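Local coordinates for delta-1-pyrroline-5-carboxylate dehydrogenase, mitochondrial (Mus musculus, PDB 4E3X), which is an aldehyde dehydrogenase that uses NAD+ to oxidise glutamic gamma-semialdehyde to L-glutamate, the second step of mitochondrial proline breakdown, at residues 65-70 with 241-246; 230-235 with 257-262; 92-97 with 261-266; 129-134 with 246-251. All coordinates share one frame; numbering follows the deposited sequence.

Contact 1 of 4, residues 65-70 with 241-246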
loop_
_atom_site.group_PDB
_atom_site.type_symbol
_atom_site.label_atom_id
_atom_site.label_comp_id
_atom_site.label_asym_id
_atom_site.label_seq_id
_atom_site.Cartn_x
_atom_site.Cartn_y
_atom_site.Cartn_z
ATOM N N PRO B 65 -0.395 7.859 -33.382
ATOM C CA PRO B 65 -0.147 6.415 -33.401
ATOM C C PRO B 65 -0.029 5.849 -31.988
ATOM O O PRO B 65 0.101 6.604 -31.022
ATOM C CB PRO B 65 1.214 6.321 -34.086
ATOM C CG PRO B 65 1.926 7.541 -33.561
ATOM C CD PRO B 65 0.856 8.628 -33.517
ATOM N N CYS B 66 -0.071 4.529 -31.875
ATOM C CA CYS B 66 0.472 3.892 -30.686
ATOM C C CYS B 66 1.994 4.034 -30.764
ATOM O O CYS B 66 2.567 4.085 -31.864
ATOM C CB CYS B 66 0.097 2.417 -30.641
ATOM S SG CYS B 66 -1.657 2.109 -30.388
ATOM N N VAL B 67 2.654 4.119 -29.616
ATOM C CA VAL B 67 4.111 4.207 -29.605
ATOM C C VAL B 67 4.673 3.113 -28.711
ATOM O O VAL B 67 4.398 3.068 -27.509
ATOM C CB VAL B 67 4.639 5.590 -29.144
ATOM C CG1 VAL B 67 6.163 5.621 -29.233
ATOM C CG2 VAL B 67 4.037 6.706 -29.986
ATOM N N VAL B 68 5.447 2.219 -29.320
ATOM C CA VAL B 68 6.129 1.152 -28.597
ATOM C C VAL B 68 7.621 1.343 -28.848
ATOM O O VAL B 68 8.076 1.312 -29.994
ATOM C CB VAL B 68 5.650 -0.231 -29.068
ATOM C CG1 VAL B 68 6.454 -1.339 -28.405
ATOM C CG2 VAL B 68 4.162 -0.385 -28.777
ATOM N N GLY B 69 8.378 1.592 -27.782
ATOM C CA GLY B 69 9.759 2.016 -27.945
ATOM C C GLY B 69 9.767 3.369 -28.634
ATOM O O GLY B 69 9.193 4.342 -28.129
ATOM N N ASP B 70 10.394 3.429 -29.806
ATOM C CA ASP B 70 10.355 4.635 -30.627
ATOM C C ASP B 70 9.535 4.411 -31.888
ATOM O O ASP B 70 9.471 5.279 -32.758
ATOM C CB ASP B 70 11.767 5.111 -30.979
ATOM C CG ASP B 70 12.492 5.679 -29.782
ATOM O OD1 ASP B 70 11.821 6.331 -28.956
ATOM O OD2 ASP B 70 13.717 5.468 -29.655
ATOM N N ALA B 241 -4.430 15.878 -25.937
ATOM C CA ALA B 241 -3.572 16.403 -24.885
ATOM C C ALA B 241 -2.676 15.331 -24.267
ATOM O O ALA B 241 -1.534 15.612 -23.900
ATOM C CB ALA B 241 -4.392 17.096 -23.804
ATOM N N SER B 242 -3.183 14.104 -24.155
ATOM C CA SER B 242 -2.386 13.033 -23.563
ATOM C C SER B 242 -1.145 12.735 -24.394
ATOM O O SER B 242 -0.056 12.538 -23.848
ATOM C CB SER B 242 -3.215 11.760 -23.394
ATOM O OG SER B 242 -4.266 11.974 -22.475
ATOM N N TYR B 243 -1.306 12.686 -25.715
ATOM C CA TYR B 243 -0.156 12.453 -26.584
ATOM C C TYR B 243 0.832 13.618 -26.517
ATOM O O TYR B 243 2.045 13.411 -26.602
ATOM C CB TYR B 243 -0.607 12.206 -28.024
ATOM C CG TYR B 243 0.492 11.711 -28.933
ATOM C CD1 TYR B 243 0.801 12.374 -30.115
ATOM C CD2 TYR B 243 1.211 10.564 -28.620
ATOM C CE1 TYR B 243 1.808 11.907 -30.960
ATOM C CE2 TYR B 243 2.216 10.096 -29.449
ATOM C CZ TYR B 243 2.507 10.760 -30.615
ATOM O OH TYR B 243 3.510 10.259 -31.419
ATOM N N ALA B 244 0.327 14.837 -26.370
ATOM C CA ALA B 244 1.206 15.998 -26.213
ATOM C C ALA B 244 2.108 15.829 -24.987
ATOM O O ALA B 244 3.318 16.079 -25.050
ATOM C CB ALA B 244 0.392 17.281 -26.117
ATOM N N VAL B 245 1.523 15.388 -23.878
ATOM C CA VAL B 245 2.296 15.117 -22.673
ATOM C C VAL B 245 3.305 13.982 -22.888
ATOM O O VAL B 245 4.460 14.064 -22.470
ATOM C CB VAL B 245 1.369 14.793 -21.489
ATOM C CG1 VAL B 245 2.178 14.347 -20.270
ATOM C CG2 VAL B 245 0.497 16.002 -21.155
ATOM N N TYR B 246 2.871 12.917 -23.557
ATOM C CA TYR B 246 3.763 11.801 -23.862
ATOM C C TYR B 246 4.981 12.288 -24.651
ATOM O O TYR B 246 6.121 11.978 -24.303
ATOM C CB TYR B 246 3.034 10.691 -24.628
ATOM C CG TYR B 246 3.962 9.542 -24.930
ATOM C CD1 TYR B 246 4.333 8.656 -23.927
ATOM C CD2 TYR B 246 4.497 9.359 -26.204
ATOM C CE1 TYR B 246 5.214 7.617 -24.180
ATOM C CE2 TYR B 246 5.381 8.319 -26.463
ATOM C CZ TYR B 246 5.727 7.450 -25.443
ATOM O OH TYR B 246 6.608 6.412 -25.686
#
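V67 sets its isopropyl group against two tyrosines, Y243 and Y246, that helix 239-251 presents to strand 62-68. The tight part of the contact is here. CG2 of V67 comes in at the edge of the Y243 ring, near its plane, 3.9 Å from Y243 CE2. The other methyl, CG1 of V67, lies 3.7 Å from Y246 OH, and V67 CB rests 3.9 Å from Y246 CE2. The branch can serve both tyrosines because CG1 stands opposite the backbone N (chi1 -177°) while CG2 falls beside it. P65 adds a second apolar group for Y243, its CD 3.8 Å from Y243 OH and 4.0 Å from Y243 CZ, with the two side chains at about a right angle. Beside the two tyrosines, the ring of F261 meets both of theirs, and the Y246 hydroxyl is hydrogen-bonded to the main-chain oxygen of I259, so this buried polar atom is satisfied.

The contact loosens beyond the strand. G69 O comes no nearer than 4.1 Å to Y246 OH, a distance of packing alone, and D70 is exposed to solvent and touches neither tyrosine. This turn is held instead by R250, which forms a salt bridge with D70 and a hydrogen bond with G69 O.

A main-chain bond between V67 and F261 ties the strand to the edge of the parallel sheet. Helix 239-251 covers that sheet as the helix of a beta-alpha-beta unit, an arrangement belonging to the Rossmann-like NAD-binding domain of aldehyde dehydrogenases.

Contact 2 of 4, residues 230-235 with 257-262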
loop_
_atom_site.group_PDB
_atom_site.type_symbol
_atom_site.label_atom_id
_atom_site.label_comp_id
_atom_site.label_asym_id
_atom_site.label_seq_id
_atom_site.Cartn_x
_atom_site.Cartn_y
_atom_site.Cartn_z
ATOM N N VAL B 230 5.887 0.968 -17.984
ATOM C CA VAL B 230 4.456 1.234 -17.959
ATOM C C VAL B 230 3.826 1.082 -19.335
ATOM O O VAL B 230 4.383 1.552 -20.334
ATOM C CB VAL B 230 4.199 2.690 -17.491
ATOM C CG1 VAL B 230 2.713 3.036 -17.513
ATOM C CG2 VAL B 230 4.808 2.965 -16.104
ATOM N N LEU B 231 2.675 0.415 -19.383
ATOM C CA LEU B 231 1.766 0.541 -20.510
ATOM C C LEU B 231 0.691 1.543 -20.143
ATOM O O LEU B 231 -0.082 1.326 -19.211
ATOM C CB LEU B 231 1.119 -0.800 -20.869
ATOM C CG LEU B 231 1.842 -1.659 -21.912
ATOM C CD1 LEU B 231 3.216 -2.097 -21.425
ATOM C CD2 LEU B 231 0.985 -2.871 -22.305
ATOM N N TRP B 232 0.672 2.662 -20.857
ATOM C CA TRP B 232 -0.302 3.712 -20.607
ATOM C C TRP B 232 -1.411 3.674 -21.642
ATOM O O TRP B 232 -1.169 3.925 -22.822
ATOM C CB TRP B 232 0.398 5.065 -20.634
ATOM C CG TRP B 232 -0.492 6.245 -20.385
ATOM C CD1 TRP B 232 -1.740 6.252 -19.810
ATOM C CD2 TRP B 232 -0.184 7.607 -20.690
ATOM N NE1 TRP B 232 -2.222 7.545 -19.750
ATOM C CE2 TRP B 232 -1.294 8.386 -20.302
ATOM C CE3 TRP B 232 0.914 8.241 -21.285
ATOM C CZ2 TRP B 232 -1.318 9.772 -20.460
ATOM C CZ3 TRP B 232 0.883 9.617 -21.445
ATOM C CH2 TRP B 232 -0.229 10.363 -21.042
ATOM N N LYS B 233 -2.616 3.336 -21.178
ATOM C CA LYS B 233 -3.834 3.458 -21.968
ATOM C C LYS B 233 -4.496 4.792 -21.616
ATOM O O LYS B 233 -5.181 4.893 -20.601
ATOM C CB LYS B 233 -4.799 2.303 -21.666
ATOM C CG LYS B 233 -6.118 2.395 -22.438
ATOM C CD LYS B 233 -7.300 1.898 -21.580
ATOM C CE LYS B 233 -8.666 2.210 -22.188
ATOM N NZ LYS B 233 -8.859 3.668 -22.415
ATOM N N PRO B 234 -4.286 5.825 -22.445
ATOM C CA PRO B 234 -4.921 7.113 -22.153
ATOM C C PRO B 234 -6.405 7.092 -22.501
ATOM O O PRO B 234 -6.870 6.206 -23.217
ATOM C CB PRO B 234 -4.180 8.104 -23.072
ATOM C CG PRO B 234 -3.061 7.327 -23.690
ATOM C CD PRO B 234 -3.480 5.892 -23.670
ATOM N N SER B 235 -7.134 8.084 -22.011
ATOM C CA SER B 235 -8.548 8.206 -22.306
ATOM C C SER B 235 -8.787 8.629 -23.751
ATOM O O SER B 235 -8.179 9.592 -24.227
ATOM C CB SER B 235 -9.164 9.253 -21.399
ATOM O OG SER B 235 -10.470 9.567 -21.828
ATOM N N ASN B 257 10.690 2.570 -24.411
ATOM C CA ASN B 257 10.164 1.380 -23.736
ATOM C C ASN B 257 9.935 1.529 -22.240
ATOM O O ASN B 257 9.658 0.541 -21.555
ATOM C CB ASN B 257 11.015 0.151 -24.037
ATOM C CG ASN B 257 11.026 -0.174 -25.512
ATOM O OD1 ASN B 257 9.975 -0.422 -26.117
ATOM N ND2 ASN B 257 12.210 -0.135 -26.119
ATOM N N ILE B 258 10.048 2.751 -21.726
ATOM C CA ILE B 258 9.722 2.997 -20.325
ATOM C C ILE B 258 8.226 3.309 -20.139
ATOM O O ILE B 258 7.582 2.790 -19.220
ATOM C CB ILE B 258 10.602 4.101 -19.720
ATOM C CG1 ILE B 258 12.092 3.773 -19.944
ATOM C CG2 ILE B 258 10.278 4.312 -18.232
ATOM C CD1 ILE B 258 12.514 2.334 -19.561
ATOM N N ILE B 259 7.669 4.147 -21.013
ATOM C CA ILE B 259 6.221 4.312 -21.091
ATOM C C ILE B 259 5.814 4.015 -22.528
ATOM O O ILE B 259 6.275 4.684 -23.457
ATOM C CB ILE B 259 5.735 5.717 -20.677
ATOM C CG1 ILE B 259 6.074 6.001 -19.204
ATOM C CG2 ILE B 259 4.226 5.823 -20.892
ATOM C CD1 ILE B 259 5.739 7.412 -18.764
ATOM N N GLN B 260 4.988 2.985 -22.706
ATOM C CA GLN B 260 4.431 2.647 -24.006
ATOM C C GLN B 260 3.086 3.351 -24.134
ATOM O O GLN B 260 2.248 3.275 -23.232
ATOM C CB GLN B 260 4.265 1.130 -24.138
ATOM C CG GLN B 260 5.485 0.318 -23.688
ATOM C CD GLN B 260 6.665 0.371 -24.651
ATOM O OE1 GLN B 260 6.993 1.422 -25.204
ATOM N NE2 GLN B 260 7.336 -0.771 -24.826
ATOM N N PHE B 261 2.900 4.084 -25.231
ATOM C CA PHE B 261 1.687 4.867 -25.432
ATOM C C PHE B 261 0.710 3.996 -26.209
ATOM O O PHE B 261 0.840 3.832 -27.430
ATOM C CB PHE B 261 2.018 6.161 -26.190
ATOM C CG PHE B 261 0.886 7.150 -26.220
ATOM C CD1 PHE B 261 0.672 8.000 -25.146
ATOM C CD2 PHE B 261 0.051 7.242 -27.332
ATOM C CE1 PHE B 261 -0.375 8.914 -25.168
ATOM C CE2 PHE B 261 -0.994 8.147 -27.366
ATOM C CZ PHE B 261 -1.206 8.986 -26.285
ATOM N N VAL B 262 -0.242 3.399 -25.494
ATOM C CA VAL B 262 -1.084 2.366 -26.073
ATOM C C VAL B 262 -2.578 2.554 -25.800
ATOM O O VAL B 262 -3.180 1.821 -25.011
ATOM C CB VAL B 262 -0.612 0.946 -25.672
ATOM C CG1 VAL B 262 0.661 0.599 -26.424
ATOM C CG2 VAL B 262 -0.388 0.837 -24.170
#
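W232 and F261 form a T-shaped pair at the apolar centre of two adjacent parallel strands, the beta ends of the beta-alpha-beta unit that runs from 230-233 through helix 239-251 to 259-261. The edge of F261 points at the face of the six-membered ring of W232, with centroids 5.5 Å apart and planes at 88°. P234 CG lies over the same indole face, offset to its rim, and presses on F261 CE1 at 3.5 Å. The tryptophan CB is packed by I259 CG2, 3.9 Å away. At its polar end, the indole NE1 is hydrogen-bonded to S208, a residue of the NAD site.

L231 and Q260 pair on the other side of the sheet, L231 CD1 lying 4.0 Å from Q260 CG. Between these faces runs the regular parallel ladder: V230 N to I258 O, Q260 N to V230 O, W232 N to Q260 O and V262 N to W232 O.

At the polar edge the Q260 chain bends at chi2 (-74°), bringing its amide back toward N257, while OE1 accepts the backbone N-H of G69 and NE2 also donates to A105 O of helix 99-118. Replacing Q260 by an alanine removes the amide, which would probably leave G69 N without its acceptor, A105 O without this donor and the N257 carboxamide freer to turn. The bond to N257 is well formed: Q260 NE2 lies 3.0 Å from N257 OD1, in the carbonyl plane and on a lone pair.

Contact 3 of 4, residues 92-97 with 261-266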
loop_
_atom_site.group_PDB
_atom_site.type_symbol
_atom_site.label_atom_id
_atom_site.label_comp_id
_atom_site.label_asym_id
_atom_site.label_seq_id
_atom_site.Cartn_x
_atom_site.Cartn_y
_atom_site.Cartn_z
ATOM N N ALA B 92 -8.535 14.457 -33.299
ATOM C CA ALA B 92 -7.502 13.442 -33.438
ATOM C C ALA B 92 -8.076 12.190 -34.073
ATOM O O ALA B 92 -9.253 11.856 -33.863
ATOM C CB ALA B 92 -6.859 13.112 -32.084
ATOM N N LYS B 93 -7.235 11.523 -34.859
ATOM C CA LYS B 93 -7.498 10.188 -35.373
ATOM C C LYS B 93 -6.442 9.303 -34.746
ATOM O O LYS B 93 -5.251 9.575 -34.869
ATOM C CB LYS B 93 -7.357 10.161 -36.895
ATOM C CG LYS B 93 -7.621 8.783 -37.488
ATOM C CD LYS B 93 -7.701 8.794 -39.004
ATOM C CE LYS B 93 -6.344 8.950 -39.629
ATOM N NZ LYS B 93 -6.415 8.766 -41.113
ATOM N N PHE B 94 -6.872 8.264 -34.045
ATOM C CA PHE B 94 -5.929 7.387 -33.366
ATOM C C PHE B 94 -6.363 5.955 -33.607
ATOM O O PHE B 94 -7.263 5.713 -34.404
ATOM C CB PHE B 94 -5.784 7.756 -31.871
ATOM C CG PHE B 94 -7.033 7.559 -31.047
ATOM C CD1 PHE B 94 -7.175 6.431 -30.254
ATOM C CD2 PHE B 94 -8.038 8.521 -31.019
ATOM C CE1 PHE B 94 -8.303 6.244 -29.475
ATOM C CE2 PHE B 94 -9.180 8.345 -30.240
ATOM C CZ PHE B 94 -9.308 7.205 -29.460
ATOM N N CYS B 95 -5.713 5.004 -32.957
ATOM C CA CYS B 95 -6.131 3.622 -33.111
ATOM C C CYS B 95 -6.000 2.858 -31.810
ATOM O O CYS B 95 -5.220 3.215 -30.930
ATOM C CB CYS B 95 -5.343 2.919 -34.220
ATOM S SG CYS B 95 -3.577 2.724 -33.895
ATOM N N TYR B 96 -6.775 1.792 -31.697
ATOM C CA TYR B 96 -6.680 0.924 -30.543
ATOM C C TYR B 96 -5.616 -0.144 -30.780
ATOM O O TYR B 96 -5.667 -0.847 -31.788
ATOM C CB TYR B 96 -8.014 0.222 -30.309
ATOM C CG TYR B 96 -9.120 1.029 -29.648
ATOM C CD1 TYR B 96 -8.870 2.203 -28.944
ATOM C CD2 TYR B 96 -10.428 0.566 -29.692
ATOM C CE1 TYR B 96 -9.914 2.895 -28.314
ATOM C CE2 TYR B 96 -11.456 1.237 -29.081
ATOM C CZ TYR B 96 -11.204 2.395 -28.395
ATOM O OH TYR B 96 -12.264 3.036 -27.789
ATOM N N ALA B 97 -4.687 -0.289 -29.839
ATOM C CA ALA B 97 -3.703 -1.364 -29.890
ATOM C C ALA B 97 -4.445 -2.693 -29.851
ATOM O O ALA B 97 -5.380 -2.849 -29.061
ATOM C CB ALA B 97 -2.750 -1.262 -28.714
ATOM N N PHE B 261 2.900 4.084 -25.231
ATOM C CA PHE B 261 1.687 4.867 -25.432
ATOM C C PHE B 261 0.710 3.996 -26.209
ATOM O O PHE B 261 0.840 3.832 -27.430
ATOM C CB PHE B 261 2.018 6.161 -26.190
ATOM C CG PHE B 261 0.886 7.150 -26.220
ATOM C CD1 PHE B 261 0.672 8.000 -25.146
ATOM C CD2 PHE B 261 0.051 7.242 -27.332
ATOM C CE1 PHE B 261 -0.375 8.914 -25.168
ATOM C CE2 PHE B 261 -0.994 8.147 -27.366
ATOM C CZ PHE B 261 -1.206 8.986 -26.285
ATOM N N VAL B 262 -0.242 3.399 -25.494
ATOM C CA VAL B 262 -1.084 2.366 -26.073
ATOM C C VAL B 262 -2.578 2.554 -25.800
ATOM O O VAL B 262 -3.180 1.821 -25.011
ATOM C CB VAL B 262 -0.612 0.946 -25.672
ATOM C CG1 VAL B 262 0.661 0.599 -26.424
ATOM C CG2 VAL B 262 -0.388 0.837 -24.170
ATOM N N PRO B 263 -3.193 3.520 -26.496
ATOM C CA PRO B 263 -4.659 3.562 -26.544
ATOM C C PRO B 263 -5.213 2.194 -26.920
ATOM O O PRO B 263 -4.589 1.475 -27.699
ATOM C CB PRO B 263 -4.943 4.552 -27.680
ATOM C CG PRO B 263 -3.693 5.389 -27.791
ATOM C CD PRO B 263 -2.567 4.485 -27.419
ATOM N N ALA B 264 -6.375 1.839 -26.379
ATOM C CA ALA B 264 -6.919 0.507 -26.595
ATOM C C ALA B 264 -8.365 0.478 -26.130
ATOM O O ALA B 264 -8.791 1.310 -25.322
ATOM C CB ALA B 264 -6.101 -0.535 -25.825
ATOM N N ASP B 265 -9.113 -0.493 -26.632
ATOM C CA ASP B 265 -10.416 -0.795 -26.067
ATOM C C ASP B 265 -10.224 -1.144 -24.585
ATOM O O ASP B 265 -9.309 -1.891 -24.231
ATOM C CB ASP B 265 -11.032 -1.961 -26.834
ATOM C CG ASP B 265 -12.287 -2.481 -26.187
ATOM O OD1 ASP B 265 -13.326 -1.803 -26.285
ATOM O OD2 ASP B 265 -12.240 -3.586 -25.601
ATOM N N GLY B 266 -11.066 -0.596 -23.714
ATOM C CA GLY B 266 -10.887 -0.781 -22.282
ATOM C C GLY B 266 -10.856 -2.232 -21.835
ATOM O O GLY B 266 -9.891 -2.673 -21.204
HETATM O O HOH W 1 -8.077 -2.635 -28.250
#
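Y96 lies flat over the A264-D265 peptide, where the end of strand 89-95 meets the turn between strand 259-261 and helix 266-274, with D265 as the N-cap of that helix. Y96 CB sits 3.9 Å from A264 CA. CG of Y96 stands opposite its own carbonyl carbon and beside the backbone N (chi1 -78°), which carries the ring over the turn. D265 N lies over the ring centre, 3.4 Å from Y96 CG. On one side of the ring CD1 approaches A264 C at 3.3 Å, and CE1 continues along the same carbonyl. On the other, CD2 and CE2 run beside the aspartate, CD2 being 3.9 Å from D265 CB. The tip leaves the turn, and OH is hydrogen-bonded to D236. A leucine in place of Y96 would probably deprive the peptide of its flat cover and leave the D236 carboxylate without its hydroxyl partner.

Beside the ring, A97 N donates to P263 O over 2.8 Å, almost straight at 178°, fixing the two backbones where they pass nearly at right angles. P263 also turns its CB to F94, meeting CD1 of that ring at 3.9 Å, while M239 of helix 239-251 touches both residues. The D265 carboxylate faces its own helix and T268.

D265 N, under the face of the tyrosine, spends its hydrogen on a water, which in turn donates to A97 O at 2.8 Å.

Contact 4 of 4, residues 129-134 with 246-251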
loop_
_atom_site.group_PDB
_atom_site.type_symbol
_atom_site.label_atom_id
_atom_site.label_comp_id
_atom_site.label_asym_id
_atom_site.label_seq_id
_atom_site.Cartn_x
_atom_site.Cartn_y
_atom_site.Cartn_z
ATOM N N LEU B 129 11.607 16.771 -14.166
ATOM C CA LEU B 129 11.875 18.185 -13.930
ATOM C C LEU B 129 12.036 18.948 -15.247
ATOM O O LEU B 129 11.572 20.089 -15.382
ATOM C CB LEU B 129 13.119 18.342 -13.062
ATOM C CG LEU B 129 12.942 17.814 -11.637
ATOM C CD1 LEU B 129 14.289 17.725 -10.935
ATOM C CD2 LEU B 129 11.959 18.696 -10.855
ATOM N N LYS B 130 12.695 18.324 -16.220
ATOM C CA LYS B 130 12.832 18.927 -17.547
ATOM C C LYS B 130 11.470 19.039 -18.232
ATOM O O LYS B 130 11.142 20.069 -18.835
ATOM C CB LYS B 130 13.797 18.112 -18.410
ATOM N N ALA B 131 10.671 17.981 -18.130
ATOM C CA ALA B 131 9.321 18.008 -18.693
ATOM C C ALA B 131 8.487 19.124 -18.062
ATOM O O ALA B 131 7.765 19.842 -18.758
ATOM C CB ALA B 131 8.647 16.659 -18.513
ATOM N N ALA B 132 8.587 19.267 -16.743
ATOM C CA ALA B 132 7.852 20.319 -16.038
ATOM C C ALA B 132 8.250 21.708 -16.523
ATOM O O ALA B 132 7.405 22.578 -16.681
ATOM C CB ALA B 132 8.058 20.202 -14.542
ATOM N N ASP B 133 9.541 21.907 -16.757
ATOM C CA ASP B 133 10.045 23.186 -17.236
ATOM C C ASP B 133 9.504 23.495 -18.633
ATOM O O ASP B 133 9.119 24.632 -18.927
ATOM C CB ASP B 133 11.578 23.160 -17.228
ATOM C CG ASP B 133 12.196 24.483 -17.636
ATOM O OD1 ASP B 133 12.348 25.366 -16.764
ATOM O OD2 ASP B 133 12.559 24.629 -18.820
ATOM N N MET B 134 9.451 22.477 -19.489
ATOM C CA MET B 134 8.900 22.646 -20.833
ATOM C C MET B 134 7.414 22.994 -20.782
ATOM O O MET B 134 6.946 23.881 -21.489
ATOM C CB MET B 134 9.116 21.377 -21.652
ATOM C CG MET B 134 10.590 21.056 -21.890
ATOM S SD MET B 134 10.858 19.375 -22.500
ATOM C CE MET B 134 10.120 19.513 -24.123
ATOM N N TYR B 246 2.871 12.917 -23.557
ATOM C CA TYR B 246 3.763 11.801 -23.862
ATOM C C TYR B 246 4.981 12.288 -24.651
ATOM O O TYR B 246 6.121 11.978 -24.303
ATOM C CB TYR B 246 3.034 10.691 -24.628
ATOM C CG TYR B 246 3.962 9.542 -24.930
ATOM C CD1 TYR B 246 4.333 8.656 -23.927
ATOM C CD2 TYR B 246 4.497 9.359 -26.204
ATOM C CE1 TYR B 246 5.214 7.617 -24.180
ATOM C CE2 TYR B 246 5.381 8.319 -26.463
ATOM C CZ TYR B 246 5.727 7.450 -25.443
ATOM O OH TYR B 246 6.608 6.412 -25.686
ATOM N N ARG B 247 4.745 13.065 -25.701
ATOM C CA ARG B 247 5.837 13.564 -26.533
ATOM C C ARG B 247 6.798 14.436 -25.729
ATOM O O ARG B 247 8.015 14.349 -25.900
ATOM C CB ARG B 247 5.294 14.353 -27.724
ATOM N N ILE B 248 6.257 15.269 -24.848
ATOM C CA ILE B 248 7.089 16.109 -24.002
ATOM C C ILE B 248 7.989 15.248 -23.104
ATOM O O ILE B 248 9.180 15.524 -22.966
ATOM C CB ILE B 248 6.235 17.114 -23.196
ATOM C CG1 ILE B 248 5.712 18.208 -24.137
ATOM C CG2 ILE B 248 7.053 17.748 -22.075
ATOM C CD1 ILE B 248 4.574 19.037 -23.578
ATOM N N LEU B 249 7.440 14.179 -22.536
ATOM C CA LEU B 249 8.244 13.292 -21.699
ATOM C C LEU B 249 9.400 12.675 -22.483
ATOM O O LEU B 249 10.526 12.602 -21.992
ATOM C CB LEU B 249 7.383 12.194 -21.077
ATOM C CG LEU B 249 6.521 12.623 -19.890
ATOM C CD1 LEU B 249 5.539 11.520 -19.535
ATOM C CD2 LEU B 249 7.391 12.988 -18.697
ATOM N N ARG B 250 9.116 12.219 -23.698
ATOM C CA ARG B 250 10.167 11.656 -24.539
ATOM C C ARG B 250 11.233 12.703 -24.869
ATOM O O ARG B 250 12.429 12.418 -24.795
ATOM C CB ARG B 250 9.580 11.012 -25.805
ATOM C CG ARG B 250 8.535 9.920 -25.523
ATOM C CD ARG B 250 9.059 8.785 -24.628
ATOM N NE ARG B 250 10.371 8.345 -25.087
ATOM C CZ ARG B 250 10.573 7.522 -26.110
ATOM N NH1 ARG B 250 9.545 6.988 -26.761
ATOM N NH2 ARG B 250 11.810 7.231 -26.481
ATOM N N GLU B 251 10.804 13.914 -25.212
ATOM C CA GLU B 251 11.749 14.980 -25.539
ATOM C C GLU B 251 12.584 15.394 -24.332
ATOM O O GLU B 251 13.725 15.837 -24.489
ATOM C CB GLU B 251 11.019 16.198 -26.106
ATOM C CG GLU B 251 10.381 15.976 -27.462
ATOM C CD GLU B 251 9.687 17.227 -27.966
ATOM O OE1 GLU B 251 10.123 18.339 -27.595
ATOM O OE2 GLU B 251 8.709 17.102 -28.724
#
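Two helices of the NAD-binding domain, 121-136 and 239-251, cross here, with A131 and M134 of the first meeting I248, L249 and E251 of the second. Their local axes come within 8.7 Å and run at 125° to each other. The closest point is at A131, whose small side chain lets its CA come within 5.7 Å of L249 CA. The alanine methyl is taken from two sides: A131 CB lies 3.9 Å from L249 CD2 and 4.1 Å from I248 CG2. F170 of helix 155-180 touches both A131 and L249, so a third helix closes this end of the interface.

M134 covers the other flank, sliding past I248 in the opposite direction. Its CB, SD and CE all come near the same methyl, I248 CG2, with CE at 4.1 Å. The thioether then bends at its last torsion (chi3 68°), which turns the terminal methyl across the glutamate chain of E251. This is the rim of the contact, where the carboxylate is exposed and its OE1 forms a salt bridge with R139, the same residue whose side chain also touches M134 and I248. The methyl reaches both the root and the end of the glutamate: M134 CE lies 4.0 Å from E251 CB and 3.7 Å from E251 OE1.

In the fold
Contacts 1 and 2 are neighbours, with centres about 8 Å apart, and contact 3 lies about 10 Å from each. F261 and V262 belong to both contact 2 and contact 3, so the chain leaving the edge strand goes directly into the turn under Y96. Contact 4 uses the far end of the helix of contact 1, its centre about 12 Å from contact 1 and 21 Å from contact 3. Contacts 2 and 3 lie toward the cofactor site: K233, an NAD-binding residue, packs its CE against A264 O at 3.3 Å. The side chain of K233 is about 9 Å from a bound proline, and that of Y96 about 10 Å from one.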